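Local atomic coordinates of 2-hydroxyhepta-2,4-diene-1,7-dioate isomerase (Mycobacterium marinum, PDB entry 3QDF), a protein that binds zinc and probably acts as an isomerase or acetylpyruvate hydrolase of the fumarylacetoacetate hydrolase family. Residues T183-P187 against A188-L192; Q202-R205 against T206-I210; A101-G104 against P105-I109; H211-G214 against A215-W219. All coordinates share one frame; numbering follows the deposited sequence.

Interaction 1 of 4, residues T183-P187 against A188-L192. With ZN (zinc ion), chain C.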
loop_
_atom_site.group_PDB
_atom_site.type_symbol
_atom_site.label_atom_id
_atom_site.label_comp_id
_atom_site.label_asym_id
_atom_site.label_seq_id
_atom_site.Cartn_x
_atom_site.Cartn_y
_atom_site.Cartn_z
ATOM N N THR A 183 -2.864 -5.819 11.364
ATOM C CA THR A 183 -4.015 -5.270 12.077
ATOM C C THR A 183 -3.694 -4.643 13.426
ATOM O O THR A 183 -4.502 -3.865 13.958
ATOM C CB THR A 183 -5.079 -6.329 12.334
ATOM O OG1 THR A 183 -4.513 -7.317 13.186
ATOM C CG2 THR A 183 -5.566 -6.960 10.998
ATOM N N ASP A 184 -2.545 -4.963 14.004
ATOM C CA ASP A 184 -2.321 -4.521 15.377
ATOM C C ASP A 184 -1.216 -3.487 15.526
ATOM O O ASP A 184 -0.869 -3.127 16.642
ATOM C CB ASP A 184 -2.067 -5.721 16.311
ATOM C CG ASP A 184 -0.961 -6.665 15.802
ATOM O OD1 ASP A 184 -0.673 -6.731 14.590
ATOM O OD2 ASP A 184 -0.394 -7.396 16.631
ATOM N N VAL A 185 -0.665 -3.011 14.412
ATOM C CA VAL A 185 0.523 -2.169 14.459
ATOM C C VAL A 185 0.132 -0.708 14.690
ATOM O O VAL A 185 -0.901 -0.236 14.213
ATOM C CB VAL A 185 1.432 -2.393 13.211
ATOM C CG1 VAL A 185 0.753 -1.940 11.909
ATOM C CG2 VAL A 185 2.793 -1.730 13.386
ATOM N N ASP A 186 0.938 -0.016 15.488
ATOM C CA ASP A 186 0.697 1.375 15.808
ATOM C C ASP A 186 1.454 2.182 14.750
ATOM O O ASP A 186 2.676 2.048 14.636
ATOM C CB ASP A 186 1.211 1.653 17.224
ATOM C CG ASP A 186 1.003 3.099 17.675
ATOM O OD1 ASP A 186 0.788 3.990 16.836
ATOM O OD2 ASP A 186 1.059 3.332 18.896
ATOM N N PRO A 187 0.733 3.005 13.964
ATOM C CA PRO A 187 1.353 3.736 12.849
ATOM C C PRO A 187 2.109 4.998 13.223
ATOM O O PRO A 187 2.656 5.644 12.328
ATOM C CB PRO A 187 0.146 4.157 11.996
ATOM C CG PRO A 187 -0.945 4.354 13.003
ATOM C CD PRO A 187 -0.726 3.263 14.048
ATOM N N ALA A 188 2.120 5.372 14.507
ATOM C CA ALA A 188 2.587 6.713 14.900
ATOM C C ALA A 188 4.074 6.964 14.671
ATOM O O ALA A 188 4.477 8.095 14.407
ATOM C CB ALA A 188 2.219 7.018 16.384
ATOM N N ASP A 189 4.892 5.922 14.815
ATOM C CA ASP A 189 6.340 6.098 14.738
ATOM C C ASP A 189 7.052 4.878 14.185
ATOM O O ASP A 189 7.785 4.197 14.901
ATOM C CB ASP A 189 6.920 6.448 16.110
ATOM C CG ASP A 189 8.374 6.871 16.029
ATOM O OD1 ASP A 189 8.802 7.306 14.946
ATOM O OD2 ASP A 189 9.090 6.756 17.046
ATOM N N LEU A 190 6.854 4.616 12.903
ATOM C CA LEU A 190 7.449 3.448 12.285
ATOM C C LEU A 190 8.441 3.901 11.247
ATOM O O LEU A 190 8.190 4.871 10.534
ATOM C CB LEU A 190 6.368 2.627 11.583
ATOM C CG LEU A 190 5.223 2.044 12.394
ATOM C CD1 LEU A 190 4.253 1.318 11.424
ATOM C CD2 LEU A 190 5.741 1.109 13.500
ATOM N N GLU A 191 9.557 3.183 11.137
ATOM C CA GLU A 191 10.517 3.498 10.087
ATOM C C GLU A 191 9.985 3.102 8.712
ATOM O O GLU A 191 9.361 2.059 8.566
ATOM C CB GLU A 191 11.851 2.794 10.304
ATOM C CG GLU A 191 12.845 3.216 9.230
ATOM C CD GLU A 191 14.169 2.514 9.325
ATOM O OE1 GLU A 191 14.991 2.959 10.140
ATOM O OE2 GLU A 191 14.388 1.536 8.568
ATOM N N LEU A 192 10.272 3.926 7.706
ATOM C CA LEU A 192 10.027 3.568 6.315
ATOM C C LEU A 192 11.323 3.711 5.506
ATOM O O LEU A 192 11.991 4.749 5.551
ATOM C CB LEU A 192 8.904 4.436 5.724
ATOM C CG LEU A 192 8.489 4.305 4.259
ATOM C CD1 LEU A 192 7.151 5.048 4.041
ATOM C CD2 LEU A 192 9.565 4.828 3.282
HETATM ZN ZN ZN C . 16.869 2.450 9.246
HETATM O O HOH W 1 4.530 3.293 16.002
#

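Interaction 2 of 4, residues Q202-R205 against T206-I210. With ZN (zinc ion), chain C.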
loop_
_atom_site.group_PDB
_atom_site.type_symbol
_atom_site.label_atom_id
_atom_site.label_comp_id
_atom_site.label_asym_id
_atom_site.label_seq_id
_atom_site.Cartn_x
_atom_site.Cartn_y
_atom_site.Cartn_z
ATOM N N GLN A 202 14.954 6.450 0.334
ATOM C CA GLN A 202 14.138 7.077 1.359
ATOM C C GLN A 202 14.448 6.383 2.660
ATOM O O GLN A 202 14.616 5.155 2.701
ATOM C CB GLN A 202 12.638 6.925 1.060
ATOM C CG GLN A 202 12.238 7.497 -0.282
ATOM C CD GLN A 202 10.741 7.486 -0.488
ATOM O OE1 GLN A 202 10.134 6.431 -0.717
ATOM N NE2 GLN A 202 10.136 8.665 -0.431
ATOM N N HIS A 203 14.506 7.162 3.730
ATOM C CA HIS A 203 14.827 6.618 5.040
ATOM C C HIS A 203 14.298 7.584 6.074
ATOM O O HIS A 203 14.952 8.576 6.385
ATOM C CB HIS A 203 16.344 6.434 5.161
ATOM C CG HIS A 203 16.766 5.467 6.222
ATOM N ND1 HIS A 203 18.071 5.371 6.648
ATOM C CD2 HIS A 203 16.066 4.569 6.955
ATOM C CE1 HIS A 203 18.164 4.442 7.586
ATOM N NE2 HIS A 203 16.960 3.942 7.796
ATOM N N ALA A 204 13.096 7.310 6.582
ATOM C CA ALA A 204 12.437 8.229 7.513
ATOM C C ALA A 204 11.420 7.511 8.385
ATOM O O ALA A 204 11.147 6.338 8.184
ATOM C CB ALA A 204 11.774 9.390 6.741
ATOM N N ARG A 205 10.875 8.209 9.371
ATOM C CA ARG A 205 9.887 7.613 10.276
ATOM C C ARG A 205 8.534 8.288 10.067
ATOM O O ARG A 205 8.473 9.489 9.776
ATOM C CB ARG A 205 10.338 7.726 11.737
ATOM C CG ARG A 205 11.746 7.198 12.007
ATOM C CD ARG A 205 12.019 7.102 13.507
ATOM N NE ARG A 205 11.209 6.040 14.106
ATOM C CZ ARG A 205 11.527 4.746 14.097
ATOM N NH1 ARG A 205 10.710 3.850 14.653
ATOM N NH2 ARG A 205 12.659 4.333 13.531
ATOM N N THR A 206 7.460 7.518 10.211
ATOM C CA THR A 206 6.107 8.043 10.074
ATOM C C THR A 206 5.787 9.118 11.128
ATOM O O THR A 206 4.811 9.844 10.978
ATOM C CB THR A 206 5.048 6.920 10.134
ATOM O OG1 THR A 206 5.125 6.253 11.405
ATOM C CG2 THR A 206 5.281 5.902 9.001
ATOM N N SER A 207 6.622 9.241 12.173
ATOM C CA SER A 207 6.447 10.301 13.168
ATOM C C SER A 207 6.729 11.687 12.573
ATOM O O SER A 207 6.451 12.708 13.208
ATOM C CB SER A 207 7.312 10.066 14.415
ATOM O OG SER A 207 8.663 9.822 14.067
ATOM N N LEU A 208 7.266 11.711 11.355
ATOM C CA LEU A 208 7.503 12.970 10.637
ATOM C C LEU A 208 6.337 13.390 9.740
ATOM O O LEU A 208 6.436 14.397 9.022
ATOM C CB LEU A 208 8.798 12.888 9.821
ATOM C CG LEU A 208 10.120 12.722 10.593
ATOM C CD1 LEU A 208 11.251 12.434 9.610
ATOM C CD2 LEU A 208 10.468 13.959 11.451
ATOM N N MET A 209 5.244 12.625 9.758
ATOM C CA MET A 209 4.032 13.012 9.019
ATOM C C MET A 209 3.448 14.300 9.570
ATOM O O MET A 209 3.319 14.453 10.788
ATOM C CB MET A 209 2.970 11.904 9.040
ATOM C CG MET A 209 3.348 10.688 8.194
ATOM S SD MET A 209 2.369 9.196 8.542
ATOM C CE MET A 209 0.799 9.674 7.842
ATOM N N ILE A 210 3.101 15.210 8.661
ATOM C CA ILE A 210 2.466 16.484 8.993
ATOM C C ILE A 210 1.054 16.200 9.542
ATOM O O ILE A 210 0.696 16.662 10.614
ATOM C CB ILE A 210 2.455 17.439 7.744
ATOM C CG1 ILE A 210 3.899 17.779 7.327
ATOM C CG2 ILE A 210 1.652 18.715 8.014
ATOM C CD1 ILE A 210 4.023 18.314 5.890
HETATM ZN ZN ZN C . 16.869 2.450 9.246
#

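Interaction 3 of 4, residues A101-G104 against P105-I109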
loop_
_atom_site.group_PDB
_atom_site.type_symbol
_atom_site.label_atom_id
_atom_site.label_comp_id
_atom_site.label_asym_id
_atom_site.label_seq_id
_atom_site.Cartn_x
_atom_site.Cartn_y
_atom_site.Cartn_z
ATOM N N ALA A 101 -4.958 0.673 -10.981
ATOM C CA ALA A 101 -3.520 0.892 -10.840
ATOM C C ALA A 101 -2.859 -0.110 -9.907
ATOM O O ALA A 101 -1.630 -0.235 -9.919
ATOM C CB ALA A 101 -3.182 2.363 -10.402
ATOM N N ILE A 102 -3.663 -0.833 -9.122
ATOM C CA ILE A 102 -3.124 -1.673 -8.057
ATOM C C ILE A 102 -2.445 -2.909 -8.638
ATOM O O ILE A 102 -2.978 -3.562 -9.552
ATOM C CB ILE A 102 -4.218 -2.089 -6.997
ATOM C CG1 ILE A 102 -4.759 -0.869 -6.242
ATOM C CG2 ILE A 102 -3.661 -3.133 -6.010
ATOM C CD1 ILE A 102 -6.045 -1.151 -5.435
ATOM N N VAL A 103 -1.257 -3.217 -8.131
ATOM C CA VAL A 103 -0.717 -4.576 -8.311
ATOM C C VAL A 103 -0.208 -5.056 -6.962
ATOM O O VAL A 103 0.034 -4.239 -6.076
ATOM C CB VAL A 103 0.449 -4.647 -9.338
ATOM C CG1 VAL A 103 -0.047 -4.296 -10.729
ATOM C CG2 VAL A 103 1.607 -3.746 -8.931
ATOM N N GLY A 104 -0.042 -6.374 -6.828
ATOM C CA GLY A 104 0.482 -6.951 -5.614
ATOM C C GLY A 104 1.994 -7.034 -5.594
ATOM O O GLY A 104 2.678 -6.521 -6.492
ATOM N N PRO A 105 2.539 -7.657 -4.539
ATOM C CA PRO A 105 3.963 -7.886 -4.412
ATOM C C PRO A 105 4.517 -8.634 -5.611
ATOM O O PRO A 105 3.848 -9.538 -6.132
ATOM C CB PRO A 105 4.068 -8.795 -3.186
ATOM C CG PRO A 105 2.877 -8.559 -2.438
ATOM C CD PRO A 105 1.795 -8.125 -3.360
ATOM N N ASN A 106 5.711 -8.227 -6.048
ATOM C CA ASN A 106 6.484 -8.907 -7.102
ATOM C C ASN A 106 5.912 -8.771 -8.515
ATOM O O ASN A 106 6.433 -9.357 -9.458
ATOM C CB ASN A 106 6.740 -10.393 -6.741
ATOM C CG ASN A 106 7.275 -10.569 -5.317
ATOM O OD1 ASN A 106 6.600 -11.129 -4.446
ATOM N ND2 ASN A 106 8.477 -10.088 -5.077
ATOM N N VAL A 107 4.860 -7.976 -8.678
ATOM C CA VAL A 107 4.295 -7.750 -10.010
ATOM C C VAL A 107 5.007 -6.542 -10.624
ATOM O O VAL A 107 5.210 -5.547 -9.924
ATOM C CB VAL A 107 2.773 -7.518 -9.953
ATOM C CG1 VAL A 107 2.214 -7.236 -11.354
ATOM C CG2 VAL A 107 2.069 -8.758 -9.344
ATOM N N PRO A 108 5.417 -6.637 -11.922
ATOM C CA PRO A 108 6.144 -5.512 -12.519
ATOM C C PRO A 108 5.347 -4.192 -12.590
ATOM O O PRO A 108 4.154 -4.195 -12.866
ATOM C CB PRO A 108 6.499 -6.015 -13.941
ATOM C CG PRO A 108 6.466 -7.522 -13.850
ATOM C CD PRO A 108 5.356 -7.806 -12.822
ATOM N N ILE A 109 6.028 -3.081 -12.307
ATOM C CA ILE A 109 5.536 -1.748 -12.613
ATOM C C ILE A 109 5.932 -1.564 -14.057
ATOM O O ILE A 109 7.097 -1.774 -14.398
ATOM C CB ILE A 109 6.238 -0.684 -11.735
ATOM C CG1 ILE A 109 5.940 -0.937 -10.254
ATOM C CG2 ILE A 109 5.884 0.761 -12.180
ATOM C CD1 ILE A 109 6.968 -0.311 -9.294
#

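Interaction 4 of 4, residues H211-G214 against A215-W219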
loop_
_atom_site.group_PDB
_atom_site.type_symbol
_atom_site.label_atom_id
_atom_site.label_comp_id
_atom_site.label_asym_id
_atom_site.label_seq_id
_atom_site.Cartn_x
_atom_site.Cartn_y
_atom_site.Cartn_z
ATOM N N HIS A 211 0.282 15.399 8.821
ATOM C CA HIS A 211 -1.042 14.987 9.275
ATOM C C HIS A 211 -0.980 13.503 9.572
ATOM O O HIS A 211 -0.590 12.716 8.709
ATOM C CB HIS A 211 -2.050 15.262 8.165
ATOM C CG HIS A 211 -2.032 16.686 7.686
ATOM N ND1 HIS A 211 -2.585 17.720 8.411
ATOM C CD2 HIS A 211 -1.499 17.249 6.573
ATOM C CE1 HIS A 211 -2.425 18.854 7.749
ATOM N NE2 HIS A 211 -1.768 18.595 6.631
ATOM N N ASP A 212 -1.328 13.122 10.793
ATOM C CA ASP A 212 -1.200 11.733 11.206
ATOM C C ASP A 212 -2.362 10.912 10.646
ATOM O O ASP A 212 -3.228 11.454 9.944
ATOM C CB ASP A 212 -1.007 11.601 12.743
ATOM C CG ASP A 212 -2.225 12.067 13.558
ATOM O OD1 ASP A 212 -3.293 12.289 12.966
ATOM O OD2 ASP A 212 -2.111 12.205 14.813
ATOM N N VAL A 213 -2.369 9.616 10.934
ATOM C CA VAL A 213 -3.402 8.724 10.395
ATOM C C VAL A 213 -4.829 9.171 10.719
ATOM O O VAL A 213 -5.680 9.212 9.837
ATOM C CB VAL A 213 -3.188 7.256 10.829
ATOM C CG1 VAL A 213 -4.458 6.434 10.601
ATOM C CG2 VAL A 213 -2.032 6.669 10.035
ATOM N N GLY A 214 -5.083 9.515 11.979
ATOM C CA GLY A 214 -6.405 9.992 12.373
ATOM C C GLY A 214 -6.806 11.278 11.647
ATOM O O GLY A 214 -7.949 11.404 11.213
ATOM N N ALA A 215 -5.889 12.242 11.532
ATOM C CA ALA A 215 -6.194 13.495 10.816
ATOM C C ALA A 215 -6.508 13.238 9.328
ATOM O O ALA A 215 -7.386 13.886 8.724
ATOM C CB ALA A 215 -5.032 14.487 10.957
ATOM N N ILE A 216 -5.789 12.293 8.747
ATOM C CA ILE A 216 -5.992 11.935 7.346
ATOM C C ILE A 216 -7.373 11.290 7.165
ATOM O O ILE A 216 -8.148 11.678 6.282
ATOM C CB ILE A 216 -4.875 10.988 6.827
ATOM C CG1 ILE A 216 -3.560 11.749 6.654
ATOM C CG2 ILE A 216 -5.290 10.333 5.500
ATOM C CD1 ILE A 216 -2.369 10.822 6.408
ATOM N N VAL A 217 -7.692 10.324 8.019
ATOM C CA VAL A 217 -9.005 9.685 7.931
ATOM C C VAL A 217 -10.139 10.665 8.225
ATOM O O VAL A 217 -11.165 10.628 7.566
ATOM C CB VAL A 217 -9.116 8.419 8.832
ATOM C CG1 VAL A 217 -10.538 7.830 8.790
ATOM C CG2 VAL A 217 -8.121 7.371 8.339
ATOM N N GLU A 218 -9.953 11.528 9.222
ATOM C CA GLU A 218 -10.930 12.560 9.513
ATOM C C GLU A 218 -11.164 13.438 8.285
ATOM O O GLU A 218 -12.323 13.679 7.907
ATOM C CB GLU A 218 -10.487 13.425 10.692
ATOM C CG GLU A 218 -11.472 14.538 11.018
ATOM C CD GLU A 218 -11.038 15.323 12.233
ATOM O OE1 GLU A 218 -10.398 16.357 12.052
ATOM O OE2 GLU A 218 -11.297 14.895 13.370
ATOM N N TRP A 219 -10.068 13.921 7.681
ATOM C CA TRP A 219 -10.158 14.785 6.513
ATOM C C TRP A 219 -10.870 14.108 5.334
ATOM O O TRP A 219 -11.862 14.631 4.810
ATOM C CB TRP A 219 -8.770 15.268 6.087
ATOM C CG TRP A 219 -8.801 16.198 4.937
ATOM C CD1 TRP A 219 -8.640 15.875 3.608
ATOM C CD2 TRP A 219 -8.996 17.618 4.993
ATOM N NE1 TRP A 219 -8.717 17.023 2.844
ATOM C CE2 TRP A 219 -8.942 18.099 3.671
ATOM C CE3 TRP A 219 -9.202 18.537 6.048
ATOM C CZ2 TRP A 219 -9.090 19.462 3.364
ATOM C CZ3 TRP A 219 -9.361 19.893 5.742
ATOM C CH2 TRP A 219 -9.290 20.342 4.412
#

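Interaction 1 of 4, residues T183-P187 against A188-L192
Asp186 swings its CG anti to the backbone N (chi1 -180°), which carries OD1 forward to the start of Ala188. Leu190 has CG beside its own backbone N, and this lays its branched end back against Asp186 O and Val185. Ala188 N donates to Asp186 OD1 at 3.0 Å, and the bond is fairly straight, at 160°. The donor approaches on the anti side of the carboxylate and 35° out of its plane. A side-chain oxygen taken by the N-H two residues on is an Asx turn, with Pro187 in the middle. Ala188 CB also sits beside the same oxygen, 3.4 Å from Asp186 OD1.

The second link is a water. It donates to Asp186 O at 2.6 Å and accepts from Asp189 N at 2.9 Å, so it spans backbone atoms that are too far apart to bond directly. Leu190 packs against the same carbonyl. Its CD2 lies 3.4 Å from Asp186 O, and its CD1 lies 3.9 Å from Val185 CG2.

One residue further, Glu191 OE1 binds the zinc ion at 2.1 Å, a site shared with His203. The turn joins strand 175-182 to strand 191-196. Thr206 OG1 is hydrogen-bonded to both Pro187 O and Leu190 N from the neighbouring loop. Val185 and Pro187 rest on Tyr147 of strand 144-155, while Leu190 packs on Ile253 of strand 248-253.

Interaction 2 of 4, residues Q202-R205 against T206-I210
Arg205 and Leu208 are joined across the 3-10 segment 206-208, which follows strand 199-205 directly. Leu208 N donates to Arg205 O at 3.0 Å, 161° at the hydrogen. The donor stands above the carbonyl plane, 45° out of it. Met209 N repeats the three-residue step on Thr206 O at 3.1 Å, so the chain tightens for two steps and then leaves toward helix 213-223.

Apolar contact is slight. Leu208 CD1 lies 4.2 Å from Ala204 CB, so Leu208 folds back over the strand end. Two carbon-to-oxygen contacts add to it. Leu208 CB lies 3.4 Å from Arg205 O. Ser207 OG, one residue earlier than Leu208, comes 3.6 Å from Arg205 CB.

The polar ends look elsewhere. A bend at chi3 (69°) leads the Arg205 guanidinium away from the turn; its NE makes a salt bridge to Asp189 and its NH1 one to Glu254. Ser207 OG bonds to Asp189 as well, so one carboxylate oxygen, OD1, takes both the arginine and the serine. On the strand itself Gln202 bonds to Thr194. His203 binds the zinc ion, seen here with Glu191, through NE2 at 2.1 Å.

Interaction 3 of 4, residues A101-G104 against P105-I109
Val103 and Val107 meet at their branch points. Val107 CG1 lies 3.7 Å from Val103 CB and 3.8 Å from Val103 CG1. Val107 has CG1 anti to its backbone N (chi1 178°), which turns this methyl toward Val103. The other methyl, CG2, is left over the backbone of Gly104, 3.7 Å from Gly104 O. Val103 CG2 is the more distant branch, 4.1 Å from Val107 CB.

The valines are brought together by the chain between them. Val107 N reaches back to Gly104 O at 3.4 Å, a weak bond. The four residues Gly104 to Val107 form a type II beta turn. Pro105 holds its second position, with the ring fixing phi near the value needed there. Asn106 holds the third with a positive phi of 71°, as the turn type requires. The peptide between Gly104 and Pro105 is trans.

Further out, Asn261 ND2 of strand 257-265 bonds to Gly104 O and to Val107 O, while Asn106 pairs by its backbone with Thr260 of the same strand. Gly104 O thus has a second donor besides the weak one. Val103 pairs by its backbone with Cys175 and Val177 of strand 175-182 and touches Pro176 with its side chain, and Ile109 pairs with Pro262 and packs on Asn151 and Val153 of strand 144-155.

Interaction 4 of 4, residues H211-G214 against A215-W219
Gly214 O takes the N-H of Glu218 at 2.8 Å, the shortest hydrogen bond between the two segments. The donor is tilted 23° from the carbonyl plane. The same four-residue step is made just before it, by Val217 N on Val213 O and by Ile216 N on Asp212 O, both at 2.9 Å. Ile216 N lies nearly in line with the C=O of Asp212 (164°).

Ala215 N comes too early in the helix for a partner of this kind. Asp212 supplies one from its side chain: OD1 accepts from Ala215 N at 3.0 Å, nearly along its own C-O bond. CG of Asp212 lies between the backbone N and the carbonyl carbon (chi1 65°), which folds the carboxylate over the first turn. Ala215 CB lies against it, 3.4 Å from Asp212 OD1. The negative charge probably also sits well with the positive end of the helix dipole.

Ile216 lies back over His211. Its CG1 comes 4.1 Å from His211 CB, and its CD1 3.5 Å from the carbonyl oxygen His211 O. Val213 CG1 and Val217 CG2, one turn apart, are 4.4 Å from each other, and both valines face Ile126 and Ile144. Ile216 touches Ile232. Glu218 OE2 bonds to Ala137 N. The Asp212 bond is an aspartate N-cap, here opening helix 213-223, which lies against strands 118-128, 144-155 and 231-233 of the fumarylacetoacetate hydrolase C-terminal family region.

In the fold
Read from the N terminus, interaction 3 comes first, closing the tight turn between strands 102-103 and 109-111. It stands apart, on the opposite side of the chain's centre from the others. Interactions 1, 2 and 4 follow in series; none nests in or crosses another. Interaction 1 closes the bend into strand 191-196, and interaction 2 the turn leaving strand 199-205. The two strands are neighbours in one sheet, where Leu192 N probably bonds to Ala204 O, and each brings one residue to the same zinc ion. Interaction 4 then starts helix 213-223. It meets interaction 1 through Pro187 and Val213, and interaction 2 through Met209 and Ile216.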